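Local coordinates for protein PrgX (Enterococcus faecalis, PDB 2AWI) that acts as the receptor for the peptide sex pheromone cCF10 and, as a DNA-binding repressor, takes part in regulating conjugation, at the interface of chains A and B. Residues are numbered along the deposited sequence; one frame, centred on the assembly and turned at random. Chains: chain A/B, PrgX.

Contact 1: the interface of chains A and B. Residues chain A 10-11, 14-15, 55-57, 60, 64; chain B 107-108, 148-151, 186.
The helix-turn-helix domain of chain A, of the XRE type, leans here on the TPR region of chain B, meeting the loop 148-149 and the start of helix 150-162. B:Phe149 is the plug. Its CG lies anti to its own carbonyl carbon (chi1 -43°), and the ring is inserted among helix 4-14, A:Val56 and helix 58-67. A:Ile11 crosses it obliquely, laying CG2 on one face toward the rim, 3.9 Å from CZ, while its CG1 reaches CE2. The CG methylene of A:Glu14 touches the CE1-CZ end, and both methyls of A:Val56 reach the CB-CD1 end, so a flat apolar ring fits among branched and aliphatic neighbours. Beyond them A:Leu15 CD2 meets B:Leu107 CD1 tip to tip at 3.8 Å.

A:Glu60 supplies the polar anchor. Its extended chain brings OE1 to the first amide of helix 150-162: B:Gly150 N donates to the syn lone pair of OE1 at 2.7 Å, bent to 140° at the hydrogen. A carboxylate suits this helix start, where it would be favoured by the helix dipole. OE2 is held from its own side by A:Arg64, side-on, with NE on the anti lone pair at 2.5 Å and NH2 approaching from above the carboxylate plane. This salt bridge fixes the guanidinium, one face of which rests on B:Phe149 CD2, and B:Tyr186 sets its ring edge against OE1. Water 3 links A:Glu60 OE1, A:Asn57 ND2 and B:Ile151 N, and water 1 joins A:Arg64 NH2 to B:Phe148 O.

A:Gly55, lacking a side chain, lets B:Gln108 CG come to 3.5 Å from its CA. As modelled, B:Gln108 OE1 faces A:Gly55 O at 2.9 Å, two acceptors in a clash that an exchange of the amide O and N would turn into a plausible hydrogen bond.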
loop_
_atom_site.group_PDB
_atom_site.type_symbol
_atom_site.label_atom_id
_atom_site.label_comp_id
_atom_site.label_asym_id
_atom_site.label_seq_id
_atom_site.Cartn_x
_atom_site.Cartn_y
_atom_site.Cartn_z
ATOM N N GLN A 10 54.149 -8.882 9.240
ATOM C CA GLN A 10 53.354 -8.909 8.018
ATOM C C GLN A 10 52.955 -7.488 7.613
ATOM O O GLN A 10 53.177 -7.069 6.478
ATOM C CB GLN A 10 52.080 -9.739 8.225
ATOM C CG GLN A 10 51.047 -9.553 7.112
ATOM C CD GLN A 10 49.601 -9.695 7.584
ATOM O OE1 GLN A 10 48.665 -9.364 6.850
ATOM N NE2 GLN A 10 49.415 -10.187 8.804
ATOM N N ILE A 11 52.363 -6.757 8.555
ATOM C CA ILE A 11 51.900 -5.395 8.309
ATOM C C ILE A 11 53.064 -4.453 8.029
ATOM O O ILE A 11 53.035 -3.695 7.057
ATOM C CB ILE A 11 51.073 -4.855 9.517
ATOM C CG1 ILE A 11 49.955 -5.845 9.864
ATOM C CG2 ILE A 11 50.460 -3.497 9.178
ATOM C CD1 ILE A 11 49.114 -5.457 11.080
ATOM N N GLU A 14 54.358 -5.105 4.588
ATOM C CA GLU A 14 53.385 -4.770 3.547
ATOM C C GLU A 14 53.372 -3.265 3.301
ATOM O O GLU A 14 53.093 -2.807 2.191
ATOM C CB GLU A 14 51.979 -5.207 3.961
ATOM C CG GLU A 14 50.855 -4.607 3.113
ATOM C CD GLU A 14 50.948 -4.995 1.654
ATOM O OE1 GLU A 14 51.411 -6.122 1.376
ATOM O OE2 GLU A 14 50.545 -4.191 0.785
ATOM N N LEU A 15 53.654 -2.500 4.350
ATOM C CA LEU A 15 53.669 -1.049 4.248
ATOM C C LEU A 15 55.057 -0.494 3.929
ATOM O O LEU A 15 55.242 0.719 3.841
ATOM C CB LEU A 15 53.135 -0.436 5.544
ATOM C CG LEU A 15 51.684 -0.818 5.861
ATOM C CD1 LEU A 15 51.235 -0.147 7.147
ATOM C CD2 LEU A 15 50.788 -0.402 4.699
ATOM N N GLY A 55 50.039 2.759 11.507
ATOM C CA GLY A 55 48.870 3.443 10.983
ATOM C C GLY A 55 47.678 2.505 10.834
ATOM O O GLY A 55 46.690 2.850 10.187
ATOM N N VAL A 56 47.769 1.317 11.440
ATOM C CA VAL A 56 46.701 0.327 11.374
ATOM C C VAL A 56 46.060 0.238 12.748
ATOM O O VAL A 56 46.746 0.079 13.750
ATOM C CB VAL A 56 47.253 -1.065 10.966
ATOM C CG1 VAL A 56 46.128 -2.102 10.944
ATOM C CG2 VAL A 56 47.926 -0.965 9.611
ATOM N N ASN A 57 44.738 0.341 12.786
ATOM C CA ASN A 57 43.986 0.306 14.037
ATOM C C ASN A 57 44.362 -0.820 15.007
ATOM O O ASN A 57 44.430 -1.996 14.645
ATOM C CB ASN A 57 42.487 0.290 13.714
ATOM C CG ASN A 57 42.045 1.547 12.960
ATOM O OD1 ASN A 57 41.863 2.611 13.550
ATOM N ND2 ASN A 57 41.897 1.428 11.647
ATOM N N GLU A 60 42.164 -3.919 15.197
ATOM C CA GLU A 60 42.270 -4.748 14.006
ATOM C C GLU A 60 43.479 -5.659 14.122
ATOM O O GLU A 60 43.424 -6.828 13.736
ATOM C CB GLU A 60 42.409 -3.895 12.743
ATOM C CG GLU A 60 42.236 -4.716 11.481
ATOM C CD GLU A 60 42.539 -3.949 10.207
ATOM O OE1 GLU A 60 42.105 -2.786 10.107
ATOM O OE2 GLU A 60 43.193 -4.514 9.300
ATOM N N ARG A 64 43.496 -9.603 14.121
ATOM C CA ARG A 64 44.304 -10.327 13.142
ATOM C C ARG A 64 45.235 -11.318 13.828
ATOM O O ARG A 64 45.570 -12.362 13.265
ATOM C CB ARG A 64 45.115 -9.347 12.289
ATOM C CG ARG A 64 44.311 -8.693 11.176
ATOM C CD ARG A 64 45.029 -7.487 10.605
ATOM N NE ARG A 64 44.229 -6.819 9.587
ATOM C CZ ARG A 64 43.999 -7.314 8.378
ATOM N NH1 ARG A 64 44.519 -8.480 8.030
ATOM N NH2 ARG A 64 43.230 -6.651 7.526
ATOM N N LEU B 107 49.244 5.979 7.256
ATOM C CA LEU B 107 47.940 5.906 6.629
ATOM C C LEU B 107 46.892 6.639 7.473
ATOM O O LEU B 107 45.951 7.206 6.935
ATOM C CB LEU B 107 47.560 4.443 6.442
ATOM C CG LEU B 107 48.461 3.723 5.435
ATOM C CD1 LEU B 107 48.174 2.234 5.493
ATOM C CD2 LEU B 107 48.233 4.277 4.017
ATOM N N GLN B 108 47.049 6.623 8.795
ATOM C CA GLN B 108 46.112 7.331 9.664
ATOM C C GLN B 108 46.203 8.828 9.341
ATOM O O GLN B 108 45.182 9.495 9.165
ATOM C CB GLN B 108 46.455 7.093 11.138
ATOM C CG GLN B 108 46.267 5.656 11.595
ATOM C CD GLN B 108 44.805 5.242 11.665
ATOM O OE1 GLN B 108 44.485 4.055 11.722
ATOM N NE2 GLN B 108 43.909 6.223 11.674
ATOM N N PHE B 148 45.205 -5.175 2.138
ATOM C CA PHE B 148 44.760 -3.949 2.770
ATOM C C PHE B 148 44.142 -4.126 4.145
ATOM O O PHE B 148 43.743 -5.220 4.534
ATOM C CB PHE B 148 43.808 -3.236 1.827
ATOM C CG PHE B 148 44.318 -3.185 0.424
ATOM C CD1 PHE B 148 44.140 -4.276 -0.427
ATOM C CD2 PHE B 148 45.048 -2.086 -0.029
ATOM C CE1 PHE B 148 44.682 -4.279 -1.711
ATOM C CE2 PHE B 148 45.598 -2.073 -1.310
ATOM C CZ PHE B 148 45.413 -3.177 -2.156
ATOM N N PHE B 149 44.092 -3.029 4.886
ATOM C CA PHE B 149 43.554 -3.038 6.237
ATOM C C PHE B 149 42.422 -2.031 6.358
ATOM O O PHE B 149 42.145 -1.289 5.414
ATOM C CB PHE B 149 44.680 -2.707 7.223
ATOM C CG PHE B 149 45.975 -3.422 6.917
ATOM C CD1 PHE B 149 46.920 -2.847 6.063
ATOM C CD2 PHE B 149 46.216 -4.701 7.417
ATOM C CE1 PHE B 149 48.083 -3.536 5.708
ATOM C CE2 PHE B 149 47.371 -5.401 7.069
ATOM C CZ PHE B 149 48.308 -4.817 6.211
ATOM N N GLY B 150 41.767 -2.021 7.516
ATOM C CA GLY B 150 40.677 -1.086 7.748
ATOM C C GLY B 150 41.005 0.343 7.346
ATOM O O GLY B 150 40.256 0.963 6.600
ATOM N N ILE B 151 42.139 0.865 7.804
ATOM C CA ILE B 151 42.503 2.237 7.474
ATOM C C ILE B 151 42.564 2.469 5.964
ATOM O O ILE B 151 42.391 3.598 5.494
ATOM C CB ILE B 151 43.849 2.635 8.123
ATOM C CG1 ILE B 151 44.111 4.126 7.894
ATOM C CG2 ILE B 151 44.972 1.785 7.564
ATOM C CD1 ILE B 151 43.018 5.032 8.432
ATOM N N TYR B 186 36.341 -2.968 12.357
ATOM C CA TYR B 186 36.768 -3.258 10.997
ATOM C C TYR B 186 35.548 -3.527 10.109
ATOM O O TYR B 186 35.458 -3.004 8.989
ATOM C CB TYR B 186 37.712 -4.467 11.030
ATOM C CG TYR B 186 38.041 -5.077 9.693
ATOM C CD1 TYR B 186 37.198 -6.029 9.112
ATOM C CD2 TYR B 186 39.212 -4.721 9.010
ATOM C CE1 TYR B 186 37.514 -6.613 7.887
ATOM C CE2 TYR B 186 39.536 -5.293 7.794
ATOM C CZ TYR B 186 38.685 -6.239 7.234
ATOM O OH TYR B 186 39.003 -6.805 6.025
HETATM O O HOH W 1 41.957 -7.327 4.738
HETATM O O HOH W 2 41.174 5.269 11.937
HETATM O O HOH W 3 43.045 -0.269 9.918
#

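Contact 2: the interface of chains A and B. Residues chain A 181-183, 186; chain B 60, 63-64, 68.
Helix 58-64 of chain B, a helix of the XRE-type helix-turn-helix region, packs against the turn 181-183 of chain A that leads into helix 184-203 of the TPR region. The tight part is A:Phe182 against B:Arg64. With chi1 at -69° the phenyl group stands away from its own carbonyl carbon, and the arginine chain, extended from CG to NE, crosses it at about a right angle. B:Arg64 CG sits over the centre of the ring, 3.9 Å from the centroid, in a CH-pi contact. Farther along, the guanidinium is tilted 40° from the ring and lies over its rim, with CZ 3.6 Å from CE2. Arginine suits this place because its long aliphatic stem can cover an aromatic face while the charged end, over the rim, still pairs with a carboxylate. That partner is B:Glu60 of the same chain, as in the twin, its OE2 lying nearly in the guanidinium plane. A:Phe182 CB rests over one face of A:Tyr186, toward its rim, which places the tyrosine, again as in the twin, beside the glutamate.

Beside the arginine, at B:Asn63 and the turn, the packing loosens. B:Asn63 turns its amide so that ND2 points at the carbonyl A:Phe182 O, but at 3.2 Å and 129° at the hydrogen this is a weak hydrogen bond. A:Gly183, without a side chain, lets its CA lie 3.6 Å from B:Asn63 ND2. Beyond the helix, B:Asn68 is poorly ordered and approaches distantly, its OD1 4.2 Å from A:Ser181 O.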
loop_
_atom_site.group_PDB
_atom_site.type_symbol
_atom_site.label_atom_id
_atom_site.label_comp_id
_atom_site.label_asym_id
_atom_site.label_seq_id
_atom_site.Cartn_x
_atom_site.Cartn_y
_atom_site.Cartn_z
ATOM N N SER A 181 29.322 4.042 26.892
ATOM C CA SER A 181 29.501 3.029 25.855
ATOM C C SER A 181 30.921 2.525 25.982
ATOM O O SER A 181 31.840 3.320 26.110
ATOM C CB SER A 181 29.330 3.623 24.460
ATOM O OG SER A 181 29.921 2.770 23.489
ATOM N N PHE A 182 31.109 1.213 25.943
ATOM C CA PHE A 182 32.450 0.652 26.061
ATOM C C PHE A 182 32.844 -0.240 24.886
ATOM O O PHE A 182 33.443 -1.297 25.079
ATOM C CB PHE A 182 32.576 -0.121 27.380
ATOM C CG PHE A 182 32.557 0.760 28.597
ATOM C CD1 PHE A 182 33.504 1.769 28.754
ATOM C CD2 PHE A 182 31.590 0.594 29.583
ATOM C CE1 PHE A 182 33.488 2.601 29.876
ATOM C CE2 PHE A 182 31.567 1.421 30.709
ATOM C CZ PHE A 182 32.516 2.424 30.855
ATOM N N GLY A 183 32.522 0.199 23.670
ATOM C CA GLY A 183 32.853 -0.585 22.491
ATOM C C GLY A 183 31.634 -1.204 21.823
ATOM O O GLY A 183 30.583 -1.362 22.450
ATOM N N TYR A 186 30.278 -4.482 23.513
ATOM C CA TYR A 186 29.530 -4.136 24.716
ATOM C C TYR A 186 28.165 -3.555 24.329
ATOM O O TYR A 186 27.133 -3.954 24.876
ATOM C CB TYR A 186 30.358 -3.141 25.546
ATOM C CG TYR A 186 29.626 -2.477 26.687
ATOM C CD1 TYR A 186 28.979 -1.253 26.510
ATOM C CD2 TYR A 186 29.579 -3.075 27.946
ATOM C CE1 TYR A 186 28.301 -0.640 27.567
ATOM C CE2 TYR A 186 28.910 -2.476 28.999
ATOM C CZ TYR A 186 28.271 -1.263 28.808
ATOM O OH TYR A 186 27.590 -0.691 29.858
ATOM N N GLU B 60 36.384 -4.974 26.386
ATOM C CA GLU B 60 35.620 -4.097 27.263
ATOM C C GLU B 60 36.569 -3.549 28.325
ATOM O O GLU B 60 36.504 -2.375 28.687
ATOM C CB GLU B 60 34.474 -4.851 27.941
ATOM C CG GLU B 60 33.476 -3.910 28.619
ATOM C CD GLU B 60 32.527 -4.617 29.565
ATOM O OE1 GLU B 60 31.905 -5.622 29.156
ATOM O OE2 GLU B 60 32.394 -4.159 30.720
ATOM N N ASN B 63 38.642 -0.718 26.825
ATOM C CA ASN B 63 37.888 0.514 26.685
ATOM C C ASN B 63 37.585 1.147 28.035
ATOM O O ASN B 63 37.497 2.369 28.144
ATOM C CB ASN B 63 36.594 0.275 25.916
ATOM C CG ASN B 63 36.807 0.291 24.419
ATOM O OD1 ASN B 63 37.468 1.184 23.895
ATOM N ND2 ASN B 63 36.242 -0.688 23.722
ATOM N N ARG B 64 37.416 0.333 29.068
ATOM C CA ARG B 64 37.157 0.903 30.380
ATOM C C ARG B 64 38.444 1.579 30.847
ATOM O O ARG B 64 38.411 2.590 31.544
ATOM C CB ARG B 64 36.731 -0.181 31.373
ATOM C CG ARG B 64 35.309 -0.683 31.169
ATOM C CD ARG B 64 35.008 -1.860 32.089
ATOM N NE ARG B 64 33.619 -2.284 31.968
ATOM C CZ ARG B 64 32.585 -1.594 32.435
ATOM N NH1 ARG B 64 32.777 -0.446 33.066
ATOM N NH2 ARG B 64 31.353 -2.043 32.248
ATOM N N ASN B 68 39.681 4.917 24.272
ATOM C CA ASN B 68 38.686 5.647 23.486
ATOM C C ASN B 68 38.557 7.112 23.920
ATOM O O ASN B 68 38.409 7.977 23.030
ATOM C CB ASN B 68 37.317 4.941 23.561
ATOM C CG ASN B 68 36.923 4.541 24.985
ATOM O OD1 ASN B 68 35.931 3.834 25.188
ATOM N ND2 ASN B 68 37.693 4.994 25.971
#

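The C-alpha centres of contact 1 and contact 2 lie about 21 Å apart, and the two-fold symmetry of the interface gives each a twin with the chains exchanged. Glu60 and Arg64 of one chain and Tyr186 of the other belong to both, with the chains exchanged. In a given copy, Arg64 therefore has Phe149 of the partner on one guanidinium face, through contact 1, and Phe182 on the opposite face, through contact 2. Each helix-turn-helix domain is thus seated on the other chain's TPR region, which would plausibly fix the spacing of two DNA-binding units if this dimer is the working form.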